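Local coordinates for pesticidal crystal protein CRY4AA (Bacillus thuringiensis, PDB 2C9K) that acts as a mosquito-larvicidal pore-forming toxin, binding midgut epithelial cells of insect larvae and bringing about their colloid-osmotic lysis, at residues N480-A485 / D498-K503; S458-K463 / A476-S481. All blocks are in the same frame, centred on the assembly; numbering follows the deposited sequence.

Both contacts lie in the C-terminal half of the activated toxin, their centres about 14 Å apart and on the same side of the chain's centre. Contact 2 ties the loop that follows strand 450-457, leading from the middle domain toward the C-terminal one, to the start of the C-terminal domain. Contact 1 begins where contact 2 ends, since both include Asn480 and Ser481, and it continues between the two sheets of the C-terminal domain. They also touch in space: Ile500 CD1 of contact 1 packs 3.3 Å from Ala476 O of contact 2, and Val477 CG1 lies 3.4 Å from Asp498 O. The pair therefore joins the domain junction to the edge of the C-terminal sandwich, with Ile500 as its buried part.

Contact 1. Residues N480-A485 / D498-K503; sequences NSLGTA and DLIDFK
Leu482 and Ile500 are in register, their CA atoms 8.8 Å apart, and the segments then draw together until the CA atoms of Ala485 and Lys503 are 5.3 Å apart. The end-to-end directions of 482-485 and 500-503 differ by 44°, and the two strands belong to different sheets: 481-482 pairs with 505-511, whereas 499-501 lies between 487-489 and 600-609. A classic beta bulge, Asn480 and Ser481 opposite Lys507, begins the first segment; an inverse gamma turn centred on Asp501 bends the second. Where the backbones are farther apart, CD1 of Leu482 meets the CG2 branch of Ile500 at 4.2 Å. Leu482 CG stands anti to the backbone N (chi1 179°), which carries the branched end toward Ile500. Where they come together, in the loops beyond the strands, the CB atoms of Ala485 and Lys503 are 3.5 Å apart, and the near part of the lysine chain runs beside Ala485 O before NZ turns back to Asp501 OD1 in a long salt bridge of 3.7 Å. Asp501 OD2 is bridged to Lys487. Leucine on isoleucine between strands of two sheets fits the jelly-roll beta sandwich of the third, C-terminal domain of three-domain Cry toxins.

Contact 2. Residues S458-K463 / A476-S481; sequences SSVDPK and AVKANS
Lys478 and Val460 pass alongside each other in opposite directions, and the lysine amine goes on to the backbone of Asp461. The branch of Val460 that does the touching is CG1, anti to its own backbone N (chi1 -175°); it lies against the far half of the lysine chain, 3.3 Å from Lys478 CE. That chain is not extended: bends at chi2, chi3 and chi4 shorten it, its CD, CE and NZ pass the valine methyl, and NZ goes on to the next residue's carbonyl. NZ donates to Asp461 O at 2.6 Å. It approaches in the carbonyl plane, on a lone pair of the oxygen, with a C=O...N angle of 141°.

The carboxylate of Asp461 is turned elsewhere, its OD2 6.0 Å from Lys478 NZ. OD1 instead takes the backbone N of Lys463 in an Asx turn, at 3.2 Å and with an N-H...O angle of 169°, the donor standing above the carboxylate plane. OD2 accepts from Thr465 N, and both bonds fold the aspartate onto its own loop. Trp295 of strand 294-303 also touches Val460 and Pro462.

The lysine is buried, and its amine has two further partners, a salt bridge to Glu258 OE1 and a hydrogen bond to Asn464 OD1. Glu258 also accepts the backbone N of Asp461 through OE2, tying the loop and the amine to a single carboxylate. With three acceptors round NZ, one of them probably anionic, the lysine is likely to stay protonated, and the contact acts as a polar joint, flanked by apolar packing, between the loop leaving the middle domain and the start of the C-terminal one.

Contact 1. Residues N480-A485 / D498-K503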
loop_
_atom_site.group_PDB
_atom_site.type_symbol
_atom_site.label_atom_id
_atom_site.label_comp_id
_atom_site.label_asym_id
_atom_site.label_seq_id
_atom_site.Cartn_x
_atom_site.Cartn_y
_atom_site.Cartn_z
ATOM N N ASN A 480 -4.449 -3.937 -18.209
ATOM C CA ASN A 480 -5.603 -3.186 -18.686
ATOM C C ASN A 480 -6.669 -4.034 -19.389
ATOM O O ASN A 480 -7.639 -3.497 -19.931
ATOM C CB ASN A 480 -5.150 -2.054 -19.611
ATOM C CG ASN A 480 -4.209 -2.529 -20.711
ATOM O OD1 ASN A 480 -4.301 -3.669 -21.174
ATOM N ND2 ASN A 480 -3.311 -1.643 -21.150
ATOM N N SER A 481 -6.494 -5.352 -19.375
ATOM C CA SER A 481 -7.456 -6.252 -20.000
ATOM C C SER A 481 -7.581 -7.552 -19.204
ATOM O O SER A 481 -6.585 -8.221 -18.909
ATOM C CB SER A 481 -7.042 -6.566 -21.437
ATOM O OG SER A 481 -7.962 -7.473 -22.027
ATOM N N LEU A 482 -8.811 -7.920 -18.874
ATOM C CA LEU A 482 -9.049 -9.119 -18.086
ATOM C C LEU A 482 -10.112 -10.029 -18.685
ATOM O O LEU A 482 -11.255 -9.621 -18.883
ATOM C CB LEU A 482 -9.465 -8.700 -16.682
ATOM C CG LEU A 482 -9.786 -9.785 -15.664
ATOM C CD1 LEU A 482 -8.507 -10.478 -15.212
ATOM C CD2 LEU A 482 -10.512 -9.137 -14.485
ATOM N N GLY A 483 -9.737 -11.270 -18.967
ATOM C CA GLY A 483 -10.689 -12.213 -19.532
ATOM C C GLY A 483 -11.942 -12.388 -18.681
ATOM O O GLY A 483 -11.948 -12.055 -17.484
ATOM N N THR A 484 -13.002 -12.926 -19.286
ATOM C CA THR A 484 -14.258 -13.120 -18.568
ATOM C C THR A 484 -14.213 -14.209 -17.507
ATOM O O THR A 484 -14.869 -14.094 -16.484
ATOM C CB THR A 484 -15.403 -13.456 -19.516
ATOM O OG1 THR A 484 -15.374 -12.565 -20.629
ATOM C CG2 THR A 484 -16.733 -13.301 -18.798
ATOM N N ALA A 485 -13.454 -15.269 -17.748
ATOM C CA ALA A 485 -13.364 -16.350 -16.774
ATOM C C ALA A 485 -12.519 -15.955 -15.558
ATOM O O ALA A 485 -12.668 -16.524 -14.472
ATOM C CB ALA A 485 -12.776 -17.593 -17.430
ATOM N N ASP A 498 -4.061 -6.323 -4.635
ATOM C CA ASP A 498 -4.799 -7.498 -5.086
ATOM C C ASP A 498 -4.077 -8.367 -6.112
ATOM O O ASP A 498 -3.018 -7.990 -6.632
ATOM C CB ASP A 498 -6.152 -7.062 -5.638
ATOM C CG ASP A 498 -6.931 -6.223 -4.645
ATOM O OD1 ASP A 498 -6.883 -6.545 -3.439
ATOM O OD2 ASP A 498 -7.592 -5.248 -5.064
ATOM N N LEU A 499 -4.667 -9.528 -6.401
ATOM C CA LEU A 499 -4.102 -10.486 -7.348
ATOM C C LEU A 499 -5.113 -10.898 -8.419
ATOM O O LEU A 499 -6.320 -10.730 -8.248
ATOM C CB LEU A 499 -3.661 -11.754 -6.618
ATOM C CG LEU A 499 -3.030 -11.670 -5.232
ATOM C CD1 LEU A 499 -3.071 -13.047 -4.592
ATOM C CD2 LEU A 499 -1.607 -11.154 -5.331
ATOM N N ILE A 500 -4.609 -11.457 -9.514
ATOM C CA ILE A 500 -5.454 -11.927 -10.611
ATOM C C ILE A 500 -5.712 -13.420 -10.474
ATOM O O ILE A 500 -4.776 -14.197 -10.258
ATOM C CB ILE A 500 -4.788 -11.714 -12.007
ATOM C CG1 ILE A 500 -4.795 -10.235 -12.395
ATOM C CG2 ILE A 500 -5.524 -12.528 -13.067
ATOM C CD1 ILE A 500 -4.234 -9.988 -13.789
ATOM N N ASP A 501 -6.981 -13.806 -10.600
ATOM C CA ASP A 501 -7.398 -15.208 -10.544
ATOM C C ASP A 501 -7.385 -15.619 -12.017
ATOM O O ASP A 501 -8.410 -15.604 -12.694
ATOM C CB ASP A 501 -8.817 -15.326 -9.971
ATOM C CG ASP A 501 -9.142 -16.735 -9.473
ATOM O OD1 ASP A 501 -8.769 -17.718 -10.161
ATOM O OD2 ASP A 501 -9.784 -16.857 -8.400
ATOM N N PHE A 502 -6.199 -15.964 -12.501
ATOM C CA PHE A 502 -5.970 -16.332 -13.893
ATOM C C PHE A 502 -6.718 -17.575 -14.373
ATOM O O PHE A 502 -6.310 -18.702 -14.091
ATOM C CB PHE A 502 -4.463 -16.505 -14.099
ATOM C CG PHE A 502 -4.028 -16.518 -15.535
ATOM C CD1 PHE A 502 -4.718 -15.788 -16.498
ATOM C CD2 PHE A 502 -2.885 -17.220 -15.919
ATOM C CE1 PHE A 502 -4.272 -15.756 -17.825
ATOM C CE2 PHE A 502 -2.432 -17.192 -17.243
ATOM C CZ PHE A 502 -3.129 -16.458 -18.195
ATOM N N LYS A 503 -7.810 -17.366 -15.104
ATOM C CA LYS A 503 -8.601 -18.475 -15.642
ATOM C C LYS A 503 -8.412 -18.639 -17.165
ATOM O O LYS A 503 -8.248 -19.756 -17.667
ATOM C CB LYS A 503 -10.088 -18.261 -15.324
ATOM C CG LYS A 503 -10.655 -19.166 -14.234
ATOM C CD LYS A 503 -9.900 -19.013 -12.925
ATOM C CE LYS A 503 -10.429 -19.948 -11.837
ATOM N NZ LYS A 503 -11.758 -19.544 -11.293
#

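Contact 2. Residues S458-K463 / A476-S481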
loop_
_atom_site.group_PDB
_atom_site.type_symbol
_atom_site.label_atom_id
_atom_site.label_comp_id
_atom_site.label_asym_id
_atom_site.label_seq_id
_atom_site.Cartn_x
_atom_site.Cartn_y
_atom_site.Cartn_z
ATOM N N SER A 458 1.462 6.773 -4.507
ATOM C CA SER A 458 2.104 7.499 -5.602
ATOM C C SER A 458 3.365 6.832 -6.147
ATOM O O SER A 458 4.116 7.438 -6.911
ATOM C CB SER A 458 2.429 8.932 -5.174
ATOM O OG SER A 458 3.465 8.960 -4.216
ATOM N N SER A 459 3.602 5.587 -5.757
ATOM C CA SER A 459 4.766 4.865 -6.251
ATOM C C SER A 459 4.377 4.073 -7.489
ATOM O O SER A 459 5.236 3.500 -8.155
ATOM C CB SER A 459 5.297 3.897 -5.198
ATOM O OG SER A 459 4.383 2.834 -4.975
ATOM N N VAL A 460 3.081 4.038 -7.784
ATOM C CA VAL A 460 2.579 3.306 -8.941
ATOM C C VAL A 460 2.861 4.067 -10.232
ATOM O O VAL A 460 2.678 5.277 -10.296
ATOM C CB VAL A 460 1.067 3.049 -8.811
ATOM C CG1 VAL A 460 0.582 2.173 -9.969
ATOM C CG2 VAL A 460 0.769 2.394 -7.460
ATOM N N ASP A 461 3.296 3.351 -11.261
ATOM C CA ASP A 461 3.636 3.979 -12.532
ATOM C C ASP A 461 2.518 3.904 -13.570
ATOM O O ASP A 461 1.902 2.855 -13.756
ATOM C CB ASP A 461 4.905 3.330 -13.086
ATOM C CG ASP A 461 5.483 4.089 -14.255
ATOM O OD1 ASP A 461 5.055 5.240 -14.477
ATOM O OD2 ASP A 461 6.375 3.547 -14.944
ATOM N N PRO A 462 2.232 5.023 -14.256
ATOM C CA PRO A 462 1.181 5.069 -15.280
ATOM C C PRO A 462 1.664 4.502 -16.610
ATOM O O PRO A 462 0.869 4.233 -17.514
ATOM C CB PRO A 462 0.879 6.562 -15.412
ATOM C CG PRO A 462 1.414 7.163 -14.165
ATOM C CD PRO A 462 2.664 6.384 -13.910
ATOM N N LYS A 463 2.973 4.316 -16.720
ATOM C CA LYS A 463 3.559 3.828 -17.955
ATOM C C LYS A 463 4.116 2.409 -17.882
ATOM O O LYS A 463 4.664 1.911 -18.856
ATOM C CB LYS A 463 4.654 4.809 -18.410
ATOM C CG LYS A 463 4.143 6.227 -18.700
ATOM C CD LYS A 463 3.408 6.274 -20.036
ATOM C CE LYS A 463 2.577 7.544 -20.222
ATOM N NZ LYS A 463 1.332 7.529 -19.384
ATOM N N ALA A 476 0.442 -7.660 -11.291
ATOM C CA ALA A 476 -0.476 -8.135 -12.326
ATOM C C ALA A 476 -1.734 -7.265 -12.450
ATOM O O ALA A 476 -2.379 -7.238 -13.494
ATOM C CB ALA A 476 -0.864 -9.576 -12.053
ATOM N N VAL A 477 -2.084 -6.549 -11.393
ATOM C CA VAL A 477 -3.258 -5.699 -11.456
ATOM C C VAL A 477 -2.999 -4.421 -12.245
ATOM O O VAL A 477 -3.927 -3.633 -12.456
ATOM C CB VAL A 477 -3.783 -5.324 -10.043
ATOM C CG1 VAL A 477 -4.391 -6.552 -9.371
ATOM C CG2 VAL A 477 -2.656 -4.753 -9.198
ATOM N N LYS A 478 -1.756 -4.208 -12.681
ATOM C CA LYS A 478 -1.425 -3.016 -13.469
ATOM C C LYS A 478 -1.767 -3.266 -14.932
ATOM O O LYS A 478 -1.404 -2.489 -15.811
ATOM C CB LYS A 478 0.062 -2.663 -13.354
ATOM C CG LYS A 478 0.508 -2.137 -11.998
ATOM C CD LYS A 478 -0.148 -0.810 -11.656
ATOM C CE LYS A 478 0.191 0.273 -12.675
ATOM N NZ LYS A 478 1.657 0.481 -12.810
ATOM N N ALA A 479 -2.468 -4.366 -15.181
ATOM C CA ALA A 479 -2.880 -4.741 -16.528
ATOM C C ALA A 479 -4.104 -3.924 -16.920
ATOM O O ALA A 479 -4.726 -3.293 -16.061
ATOM C CB ALA A 479 -3.213 -6.221 -16.572
ATOM N N ASN A 480 -4.449 -3.937 -18.209
ATOM C CA ASN A 480 -5.603 -3.186 -18.686
ATOM C C ASN A 480 -6.669 -4.034 -19.389
ATOM O O ASN A 480 -7.639 -3.497 -19.931
ATOM C CB ASN A 480 -5.150 -2.054 -19.611
ATOM C CG ASN A 480 -4.209 -2.529 -20.711
ATOM O OD1 ASN A 480 -4.301 -3.669 -21.174
ATOM N ND2 ASN A 480 -3.311 -1.643 -21.150
ATOM N N SER A 481 -6.494 -5.352 -19.375
ATOM C CA SER A 481 -7.456 -6.252 -20.000
ATOM C C SER A 481 -7.581 -7.552 -19.204
ATOM O O SER A 481 -6.585 -8.221 -18.909
ATOM C CB SER A 481 -7.042 -6.566 -21.437
ATOM O OG SER A 481 -7.962 -7.473 -22.027
#